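Local coordinates for protein endoglucanase (Uncultured bacterium, PDB 3X17) that probably hydrolyses internal beta-1,4-glucosidic bonds of cellulose, as a family 9 endoglucanase with an (alpha/alpha)6 barrel and an N-terminal Ig-like domain, at residues Trp174-Thr186 against Tyr244-Pro258. Sequence-based numbering, arbitrary orientation.
Sequences WHDAGDYGKYVTT and YHKLAGLRWPGMIRP. With ZN (zinc ion), chain C.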
ATOM      1  N   TRP A 174      -0.484 -14.434   4.469  1.00 31.39           N
ATOM      2  CA  TRP A 174      -1.663 -13.554   4.423  1.00 31.69           C
ATOM      3  C   TRP A 174      -2.579 -13.902   3.262  1.00 32.30           C
ATOM      4  O   TRP A 174      -2.106 -13.998   2.124  1.00 32.13           O
ATOM      5  CB  TRP A 174      -1.240 -12.089   4.227  1.00 33.30           C
ATOM      6  CG  TRP A 174      -0.343 -11.518   5.314  1.00 31.13           C
ATOM      7  CD1 TRP A 174      -0.589 -11.499   6.656  1.00 32.85           C
ATOM      8  CD2 TRP A 174       0.953 -10.911   5.132  1.00 30.52           C
ATOM      9  NE1 TRP A 174       0.473 -10.918   7.322  1.00 33.10           N
ATOM     10  CE2 TRP A 174       1.418 -10.525   6.409  1.00 29.03           C
ATOM     11  CE3 TRP A 174       1.738 -10.613   4.010  1.00 30.38           C
ATOM     12  CZ2 TRP A 174       2.641  -9.858   6.597  1.00 33.29           C
ATOM     13  CZ3 TRP A 174       2.958  -9.930   4.198  1.00 31.38           C
ATOM     14  CH2 TRP A 174       3.393  -9.575   5.490  1.00 28.49           C
ATOM     15  N   HIS A 175      -3.893 -13.958   3.510  1.00 30.28           N
ATOM     16  CA  HIS A 175      -4.852 -13.830   2.407  1.00 31.30           C
ATOM     17  C   HIS A 175      -4.538 -12.550   1.641  1.00 32.52           C
ATOM     18  O   HIS A 175      -4.307 -11.502   2.258  1.00 30.86           O
ATOM     19  CB  HIS A 175      -6.294 -13.791   2.912  1.00 29.43           C
ATOM     20  CG  HIS A 175      -6.724 -15.042   3.601  1.00 34.22           C
ATOM     21  ND1 HIS A 175      -7.597 -15.037   4.667  1.00 36.73           N
ATOM     22  CD2 HIS A 175      -6.344 -16.336   3.430  1.00 34.03           C
ATOM     23  CE1 HIS A 175      -7.791 -16.280   5.080  1.00 34.67           C
ATOM     24  NE2 HIS A 175      -7.044 -17.085   4.343  1.00 38.43           N
ATOM     25  N   ASP A 176      -4.472 -12.657   0.316  1.00 32.30           N
ATOM     26  CA  ASP A 176      -3.863 -11.615  -0.520  1.00 33.76           C
ATOM     27  C   ASP A 176      -4.725 -10.367  -0.525  1.00 33.72           C
ATOM     28  O   ASP A 176      -4.219  -9.248  -0.645  1.00 34.11           O
ATOM     29  CB  ASP A 176      -3.680 -12.098  -1.965  1.00 32.71           C
ATOM     30  CG  ASP A 176      -2.865 -11.109  -2.825  1.00 36.83           C
ATOM     31  OD1 ASP A 176      -1.687 -10.911  -2.491  1.00 34.71           O
ATOM     32  OD2 ASP A 176      -3.393 -10.543  -3.830  1.00 30.97           O
ATOM     33  N   ALA A 177      -6.037 -10.556  -0.492  1.00 32.83           N
ATOM     34  CA  ALA A 177      -6.949  -9.494  -0.890  1.00 30.54           C
ATOM     35  C   ALA A 177      -8.343  -9.802  -0.399  1.00 31.83           C
ATOM     36  O   ALA A 177      -8.531 -10.080   0.776  1.00 31.48           O
ATOM     37  CB  ALA A 177      -6.926  -9.337  -2.415  1.00 29.94           C
ATOM     38  N   GLY A 178      -9.323  -9.784  -1.298  1.00 32.32           N
ATOM     39  CA  GLY A 178     -10.639 -10.310  -0.970  1.00 34.15           C
ATOM     40  C   GLY A 178     -10.847 -11.789  -1.292  1.00 35.19           C
ATOM     41  O   GLY A 178     -11.932 -12.336  -1.057  1.00 33.02           O
ATOM     42  N   ASP A 179      -9.855 -12.405  -1.928  1.00 34.54           N
ATOM     43  CA  ASP A 179      -9.811 -13.851  -2.032  1.00 36.44           C
ATOM     44  C   ASP A 179      -8.903 -14.396  -0.947  1.00 37.34           C
ATOM     45  O   ASP A 179      -8.500 -13.670  -0.012  1.00 38.27           O
ATOM     46  CB  ASP A 179      -9.279 -14.289  -3.407  1.00 36.45           C
ATOM     47  CG  ASP A 179      -7.853 -13.824  -3.648  1.00 35.74           C
ATOM     48  OD1 ASP A 179      -7.554 -12.674  -3.275  1.00 39.55           O
ATOM     49  OD2 ASP A 179      -7.038 -14.605  -4.178  1.00 34.43           O
ATOM     50  N   TYR A 180      -8.567 -15.674  -1.073  1.00 35.07           N
ATOM     51  CA  TYR A 180      -7.775 -16.353  -0.049  1.00 33.86           C
ATOM     52  C   TYR A 180      -6.490 -16.921  -0.618  1.00 31.16           C
ATOM     53  O   TYR A 180      -5.715 -17.571   0.103  1.00 31.98           O
ATOM     54  CB  TYR A 180      -8.586 -17.480   0.625  1.00 36.92           C
ATOM     55  CG  TYR A 180      -9.857 -17.002   1.305  1.00 36.63           C
ATOM     56  CD1 TYR A 180      -9.843 -15.893   2.154  1.00 37.87           C
ATOM     57  CD2 TYR A 180     -11.063 -17.674   1.130  1.00 35.69           C
ATOM     58  CE1 TYR A 180     -11.001 -15.445   2.779  1.00 33.12           C
ATOM     59  CE2 TYR A 180     -12.215 -17.257   1.797  1.00 31.92           C
ATOM     60  CZ  TYR A 180     -12.183 -16.142   2.605  1.00 31.68           C
ATOM     61  OH  TYR A 180     -13.344 -15.694   3.237  1.00 35.45           O
ATOM     62  N   GLY A 181      -6.211 -16.608  -1.879  1.00 29.30           N
ATOM     63  CA  GLY A 181      -4.922 -16.947  -2.472  1.00 27.97           C
ATOM     64  C   GLY A 181      -3.765 -16.275  -1.751  1.00 30.87           C
ATOM     65  O   GLY A 181      -3.933 -15.265  -1.082  1.00 30.41           O
ATOM     66  N   LYS A 182      -2.605 -16.918  -1.774  1.00 32.74           N
ATOM     67  CA  LYS A 182      -1.415 -16.365  -1.148  1.00 32.46           C
ATOM     68  C   LYS A 182      -0.339 -16.316  -2.222  1.00 31.72           C
ATOM     69  O   LYS A 182      -0.189 -17.241  -3.000  1.00 31.92           O
ATOM     70  CB  LYS A 182      -0.969 -17.252   0.005  1.00 29.50           C
ATOM     71  CG  LYS A 182      -2.109 -17.548   1.025  1.00 33.48           C
ATOM     72  CD  LYS A 182      -1.598 -18.265   2.269  1.00 27.54           C
ATOM     73  CE  LYS A 182      -0.983 -19.621   1.944  1.00 27.53           C
ATOM     74  NZ  LYS A 182      -0.863 -20.475   3.200  1.00 25.83           N
ATOM     75  N   TYR A 183       0.278 -15.166  -2.389  1.00 31.87           N
ATOM     76  CA  TYR A 183       1.035 -14.938  -3.617  1.00 30.23           C
ATOM     77  C   TYR A 183       2.370 -14.368  -3.228  1.00 28.23           C
ATOM     78  O   TYR A 183       2.427 -13.376  -2.515  1.00 26.84           O
ATOM     79  CB  TYR A 183       0.319 -13.914  -4.479  1.00 31.02           C
ATOM     80  CG  TYR A 183      -1.076 -14.273  -4.873  1.00 30.44           C
ATOM     81  CD1 TYR A 183      -2.142 -13.920  -4.056  1.00 27.42           C
ATOM     82  CD2 TYR A 183      -1.348 -14.789  -6.144  1.00 29.65           C
ATOM     83  CE1 TYR A 183      -3.433 -14.107  -4.455  1.00 27.44           C
ATOM     84  CE2 TYR A 183      -2.658 -14.965  -6.574  1.00 28.25           C
ATOM     85  CZ  TYR A 183      -3.689 -14.671  -5.713  1.00 35.22           C
ATOM     86  OH  TYR A 183      -4.996 -14.876  -6.105  1.00 35.66           O
ATOM     87  N   VAL A 184       3.448 -14.996  -3.667  1.00 29.42           N
ATOM     88  CA  VAL A 184       4.764 -14.548  -3.243  1.00 30.04           C
ATOM     89  C   VAL A 184       5.097 -13.126  -3.755  1.00 32.26           C
ATOM     90  O   VAL A 184       5.850 -12.373  -3.108  1.00 31.04           O
ATOM     91  CB  VAL A 184       5.859 -15.517  -3.683  1.00 30.24           C
ATOM     92  CG1 VAL A 184       7.226 -14.813  -3.604  1.00 29.44           C
ATOM     93  CG2 VAL A 184       5.872 -16.738  -2.771  1.00 28.32           C
ATOM     94  N   THR A 185       4.478 -12.742  -4.867  1.00 29.97           N
ATOM     95  CA  THR A 185       4.913 -11.573  -5.614  1.00 32.03           C
ATOM     96  C   THR A 185       4.471 -10.309  -4.867  1.00 33.20           C
ATOM     97  O   THR A 185       5.234  -9.359  -4.731  1.00 34.29           O
ATOM     98  CB  THR A 185       4.351 -11.611  -7.076  1.00 33.92           C
ATOM     99  OG1 THR A 185       4.719 -12.863  -7.698  1.00 33.38           O
ATOM    100  CG2 THR A 185       4.901 -10.451  -7.913  1.00 30.15           C
ATOM    101  N   THR A 186       3.296 -10.369  -4.250  1.00 33.31           N
ATOM    102  CA  THR A 186       2.796  -9.267  -3.431  1.00 31.40           C
ATOM    103  C   THR A 186       3.269  -9.377  -1.985  1.00 30.19           C
ATOM    104  O   THR A 186       3.507  -8.361  -1.338  1.00 31.57           O
ATOM    105  CB  THR A 186       1.243  -9.213  -3.439  1.00 31.16           C
ATOM    106  OG1 THR A 186       0.738 -10.546  -3.297  1.00 31.80           O
ATOM    107  CG2 THR A 186       0.704  -8.590  -4.748  1.00 30.10           C
ATOM    108  N   TYR A 244       8.473 -20.736  -4.924  1.00 31.27           N
ATOM    109  CA  TYR A 244       7.210 -20.973  -5.634  1.00 30.67           C
ATOM    110  C   TYR A 244       6.414 -19.689  -5.743  1.00 31.27           C
ATOM    111  O   TYR A 244       6.563 -18.773  -4.925  1.00 32.26           O
ATOM    112  CB  TYR A 244       6.365 -22.067  -4.937  1.00 29.69           C
ATOM    113  CG  TYR A 244       7.032 -23.427  -4.942  1.00 31.92           C
ATOM    114  CD1 TYR A 244       7.219 -24.125  -6.136  1.00 31.27           C
ATOM    115  CD2 TYR A 244       7.541 -23.983  -3.768  1.00 30.50           C
ATOM    116  CE1 TYR A 244       7.858 -25.360  -6.157  1.00 30.11           C
ATOM    117  CE2 TYR A 244       8.184 -25.218  -3.769  1.00 27.98           C
ATOM    118  CZ  TYR A 244       8.352 -25.896  -4.969  1.00 32.91           C
ATOM    119  OH  TYR A 244       9.013 -27.112  -4.994  1.00 32.99           O
ATOM    120  N   HIS A 245       5.550 -19.630  -6.745  1.00 30.33           N
ATOM    121  CA  HIS A 245       4.976 -18.366  -7.162  1.00 31.63           C
ATOM    122  C   HIS A 245       3.786 -17.992  -6.300  1.00 32.23           C
ATOM    123  O   HIS A 245       3.592 -16.835  -5.963  1.00 33.35           O
ATOM    124  CB  HIS A 245       4.548 -18.444  -8.619  1.00 30.99           C
ATOM    125  CG  HIS A 245       3.823 -17.233  -9.103  1.00 32.41           C
ATOM    126  ND1 HIS A 245       4.381 -15.967  -9.065  1.00 36.53           N
ATOM    127  CD2 HIS A 245       2.661 -17.112  -9.789  1.00 31.16           C
ATOM    128  CE1 HIS A 245       3.573 -15.117  -9.675  1.00 32.97           C
ATOM    129  NE2 HIS A 245       2.505 -15.780 -10.089  1.00 31.43           N
ATOM    130  N   LYS A 246       2.960 -18.965  -5.973  1.00 28.74           N
ATOM    131  CA  LYS A 246       1.715 -18.673  -5.316  1.00 29.30           C
ATOM    132  C   LYS A 246       1.053 -19.995  -4.943  1.00 30.64           C
ATOM    133  O   LYS A 246       1.528 -21.083  -5.328  1.00 29.74           O
ATOM    134  CB  LYS A 246       0.798 -17.873  -6.250  1.00 28.99           C
ATOM    135  CG  LYS A 246       0.329 -18.678  -7.485  1.00 28.47           C
ATOM    136  CD  LYS A 246      -0.739 -17.962  -8.276  1.00 25.31           C
ATOM    137  CE  LYS A 246      -0.976 -18.679  -9.618  1.00 29.60           C
ATOM    138  NZ  LYS A 246      -2.199 -18.162 -10.325  1.00 34.23           N
ATOM    139  N   LEU A 247       0.020 -19.887  -4.115  1.00 30.97           N
ATOM    140  CA  LEU A 247      -0.654 -21.031  -3.565  1.00 32.91           C
ATOM    141  C   LEU A 247      -2.133 -20.746  -3.583  1.00 33.20           C
ATOM    142  O   LEU A 247      -2.593 -19.781  -2.975  1.00 35.68           O
ATOM    143  CB  LEU A 247      -0.186 -21.278  -2.137  1.00 30.46           C
ATOM    144  CG  LEU A 247      -0.487 -22.665  -1.595  1.00 32.77           C
ATOM    145  CD1 LEU A 247       0.489 -22.958  -0.440  1.00 32.91           C
ATOM    146  CD2 LEU A 247      -1.960 -22.783  -1.160  1.00 26.61           C
ATOM    147  N   ALA A 248      -2.896 -21.567  -4.282  1.00 31.62           N
ATOM    148  CA  ALA A 248      -4.324 -21.272  -4.410  1.00 35.02           C
ATOM    149  C   ALA A 248      -5.089 -22.506  -4.860  1.00 33.72           C
ATOM    150  O   ALA A 248      -4.479 -23.496  -5.240  1.00 31.28           O
ATOM    151  CB  ALA A 248      -4.560 -20.102  -5.381  1.00 32.23           C
ATOM    152  N   GLY A 249      -6.415 -22.438  -4.773  1.00 35.77           N
ATOM    153  CA  GLY A 249      -7.294 -23.495  -5.288  1.00 37.83           C
ATOM    154  C   GLY A 249      -7.345 -23.415  -6.796  1.00 41.53           C
ATOM    155  O   GLY A 249      -6.912 -22.410  -7.382  1.00 40.56           O
ATOM    156  N   LEU A 250      -7.851 -24.477  -7.434  1.00 42.49           N
ATOM    157  CA  LEU A 250      -8.132 -24.457  -8.876  1.00 42.55           C
ATOM    158  C   LEU A 250      -9.323 -23.556  -9.201  1.00 40.05           C
ATOM    159  O   LEU A 250      -9.459 -23.082 -10.319  1.00 39.38           O
ATOM    160  CB  LEU A 250      -8.377 -25.887  -9.401  1.00 42.96           C
ATOM    161  CG  LEU A 250      -7.205 -26.867  -9.222  1.00 46.22           C
ATOM    162  CD1 LEU A 250      -7.593 -28.291  -9.623  1.00 49.43           C
ATOM    163  CD2 LEU A 250      -5.982 -26.405 -10.017  1.00 42.94           C
ATOM    164  N   ARG A 251     -10.164 -23.311  -8.206  1.00 40.63           N
ATOM    165  CA  ARG A 251     -11.379 -22.516  -8.388  1.00 41.31           C
ATOM    166  C   ARG A 251     -11.462 -21.332  -7.412  1.00 40.14           C
ATOM    167  O   ARG A 251     -10.973 -21.403  -6.279  1.00 36.62           O
ATOM    168  CB  ARG A 251     -12.624 -23.409  -8.236  1.00 43.68           C
ATOM    169  CG  ARG A 251     -12.748 -24.482  -9.355  1.00 50.14           C
ATOM    170  CD  ARG A 251     -13.856 -25.507  -9.077  1.00 62.64           C
ATOM    171  NE  ARG A 251     -13.695 -26.179  -7.781  1.00 71.85           N
ATOM    172  CZ  ARG A 251     -12.918 -27.244  -7.560  1.00 73.76           C
ATOM    173  NH1 ARG A 251     -12.184 -27.768  -8.544  1.00 70.02           N
ATOM    174  NH2 ARG A 251     -12.859 -27.773  -6.340  1.00 72.15           N
ATOM    175  N   TRP A 252     -12.059 -20.237  -7.883  1.00 39.32           N
ATOM    176  CA  TRP A 252     -12.386 -19.103  -7.040  1.00 39.21           C
ATOM    177  C   TRP A 252     -13.495 -19.552  -6.103  1.00 40.85           C
ATOM    178  O   TRP A 252     -14.534 -20.005  -6.569  1.00 39.44           O
ATOM    179  CB  TRP A 252     -12.887 -17.931  -7.885  1.00 38.76           C
ATOM    180  CG  TRP A 252     -11.837 -17.320  -8.783  1.00 39.87           C
ATOM    181  CD1 TRP A 252     -11.662 -17.553 -10.116  1.00 40.75           C
ATOM    182  CD2 TRP A 252     -10.858 -16.338  -8.415  1.00 36.07           C
ATOM    183  NE1 TRP A 252     -10.631 -16.784 -10.595  1.00 39.39           N
ATOM    184  CE2 TRP A 252     -10.101 -16.049  -9.573  1.00 36.30           C
ATOM    185  CE3 TRP A 252     -10.552 -15.668  -7.221  1.00 34.20           C
ATOM    186  CZ2 TRP A 252      -9.062 -15.107  -9.581  1.00 34.95           C
ATOM    187  CZ3 TRP A 252      -9.501 -14.740  -7.220  1.00 34.42           C
ATOM    188  CH2 TRP A 252      -8.789 -14.456  -8.406  1.00 34.19           C
ATOM    189  N   PRO A 253     -13.257 -19.457  -4.779  1.00 39.75           N
ATOM    190  CA  PRO A 253     -14.314 -19.629  -3.809  1.00 39.85           C
ATOM    191  C   PRO A 253     -15.433 -18.629  -4.053  1.00 41.56           C
ATOM    192  O   PRO A 253     -15.193 -17.538  -4.584  1.00 40.82           O
ATOM    193  CB  PRO A 253     -13.632 -19.325  -2.484  1.00 39.51           C
ATOM    194  CG  PRO A 253     -12.144 -19.401  -2.772  1.00 41.80           C
ATOM    195  CD  PRO A 253     -12.002 -18.980  -4.171  1.00 39.33           C
ATOM    196  N   GLY A 254     -16.637 -18.975  -3.614  1.00 42.01           N
ATOM    197  CA  GLY A 254     -17.710 -18.003  -3.545  1.00 41.83           C
ATOM    198  C   GLY A 254     -17.499 -17.040  -2.390  1.00 42.81           C
ATOM    199  O   GLY A 254     -16.432 -17.027  -1.751  1.00 42.28           O
ATOM    200  N   MET A 255     -18.539 -16.267  -2.092  1.00 40.70           N
ATOM    201  CA  MET A 255     -18.518 -15.392  -0.942  1.00 41.65           C
ATOM    202  C   MET A 255     -18.741 -16.175   0.333  1.00 41.55           C
ATOM    203  O   MET A 255     -19.773 -16.037   0.971  1.00 43.84           O
ATOM    204  CB  MET A 255     -19.582 -14.301  -1.094  1.00 42.48           C
ATOM    205  CG  MET A 255     -19.242 -13.293  -2.197  1.00 43.73           C
ATOM    206  SD  MET A 255     -17.902 -12.195  -1.648  1.00 43.79           S
ATOM    207  CE  MET A 255     -17.043 -11.943  -3.207  1.00 46.32           C
ATOM    208  N   ILE A 256     -17.753 -16.969   0.729  1.00 40.67           N
ATOM    209  CA  ILE A 256     -17.883 -17.800   1.912  1.00 38.74           C
ATOM    210  C   ILE A 256     -16.701 -17.526   2.839  1.00 39.74           C
ATOM    211  O   ILE A 256     -15.695 -16.945   2.408  1.00 39.43           O
ATOM    212  CB  ILE A 256     -17.863 -19.307   1.529  1.00 39.39           C
ATOM    213  CG1 ILE A 256     -16.431 -19.738   1.186  1.00 38.88           C
ATOM    214  CG2 ILE A 256     -18.866 -19.603   0.412  1.00 39.15           C
ATOM    215  CD1 ILE A 256     -16.290 -20.901   0.197  1.00 42.75           C
ATOM    216  N   ARG A 257     -16.793 -18.021   4.071  1.00 37.80           N
ATOM    217  CA  ARG A 257     -15.688 -17.990   5.035  1.00 40.84           C
ATOM    218  C   ARG A 257     -14.498 -18.827   4.574  1.00 39.06           C
ATOM    219  O   ARG A 257     -14.669 -19.789   3.823  1.00 38.95           O
ATOM    220  CB  ARG A 257     -16.135 -18.522   6.399  1.00 37.72           C
ATOM    221  CG  ARG A 257     -17.191 -17.687   7.085  1.00 47.33           C
ATOM    222  CD  ARG A 257     -18.052 -18.552   8.024  1.00 49.12           C
ATOM    223  NE  ARG A 257     -19.234 -17.818   8.471  1.00 51.99           N
ATOM    224  CZ  ARG A 257     -19.194 -16.807   9.335  1.00 54.02           C
ATOM    225  NH1 ARG A 257     -18.033 -16.433   9.851  1.00 51.91           N
ATOM    226  NH2 ARG A 257     -20.310 -16.160   9.670  1.00 55.09           N
ATOM    227  N   PRO A 258     -13.302 -18.526   5.114  1.00 38.71           N
ATOM    228  CA  PRO A 258     -12.104 -19.227   4.655  1.00 37.48           C
ATOM    229  C   PRO A 258     -12.085 -20.686   5.095  1.00 38.22           C
ATOM    230  O   PRO A 258     -11.474 -21.512   4.418  1.00 36.60           O
ATOM    231  CB  PRO A 258     -10.956 -18.451   5.310  1.00 36.98           C
ATOM    232  CG  PRO A 258     -11.544 -17.753   6.450  1.00 36.98           C
ATOM    233  CD  PRO A 258     -12.989 -17.459   6.084  1.00 37.02           C
TER
HETATM  234 ZN    ZN C 601      -6.626 -19.084   4.644  1.00 34.34          ZN
HETATM  235  O   HOH W   1       2.693 -14.470  -6.810  1.00 37.97           O
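Over one face of the Tyr180 ring lies Pro258, its CB 3.8 Å from the ring centroid in a CH-pi contact, while at the ring's edge the phenol OH donates to the carbonyl O of Ile256, 2.8 Å away, in the carbonyl plane and on a lone pair. A tyrosine suits this place because it offers a flat apolar face to a proline and a hydroxyl that reaches backbone oxygen. Tyr180 CD1 sits over the centre of the His175 ring, which binds zinc through NE2 (2.1 Å) alongside Cys132, Asp148 and His149, so Tyr180 joins the 244-258 loop to the metal site. Replacing Tyr180 by alanine is likely to leave the Ile256 carbonyl without this donor and to uncover a face of the zinc-binding imidazole. Nearby, Asp179 CB meets the edge of the Trp252 ring at CZ3 (3.8 Å), and Asp179 OD2 accepts from Tyr183 OH. With CG anti to its carbonyl carbon (chi1 -58°), Tyr183 runs beside Lys246, whose long methylene chain touches Tyr183 CD2 through CB and CD.

Lys182 and Leu247 form an antiparallel hydrogen-bonded pair (Lys182 N to Leu247 O 3.1 Å, Leu247 N to Lys182 O 2.9 Å), and Val184 N donates to His245 O. That carbonyl shares a water with Thr185, whose short hydroxyl also hydrogen-bonds Asp274. In the family 9 (alpha/alpha)6-barrel domain, strand 182-183 edges a small mixed sheet beside 243-249, then 265-271; Tyr183 occupies the N-cap position of helix 184-200, while helix 494-499 touches Asp179 and Tyr180.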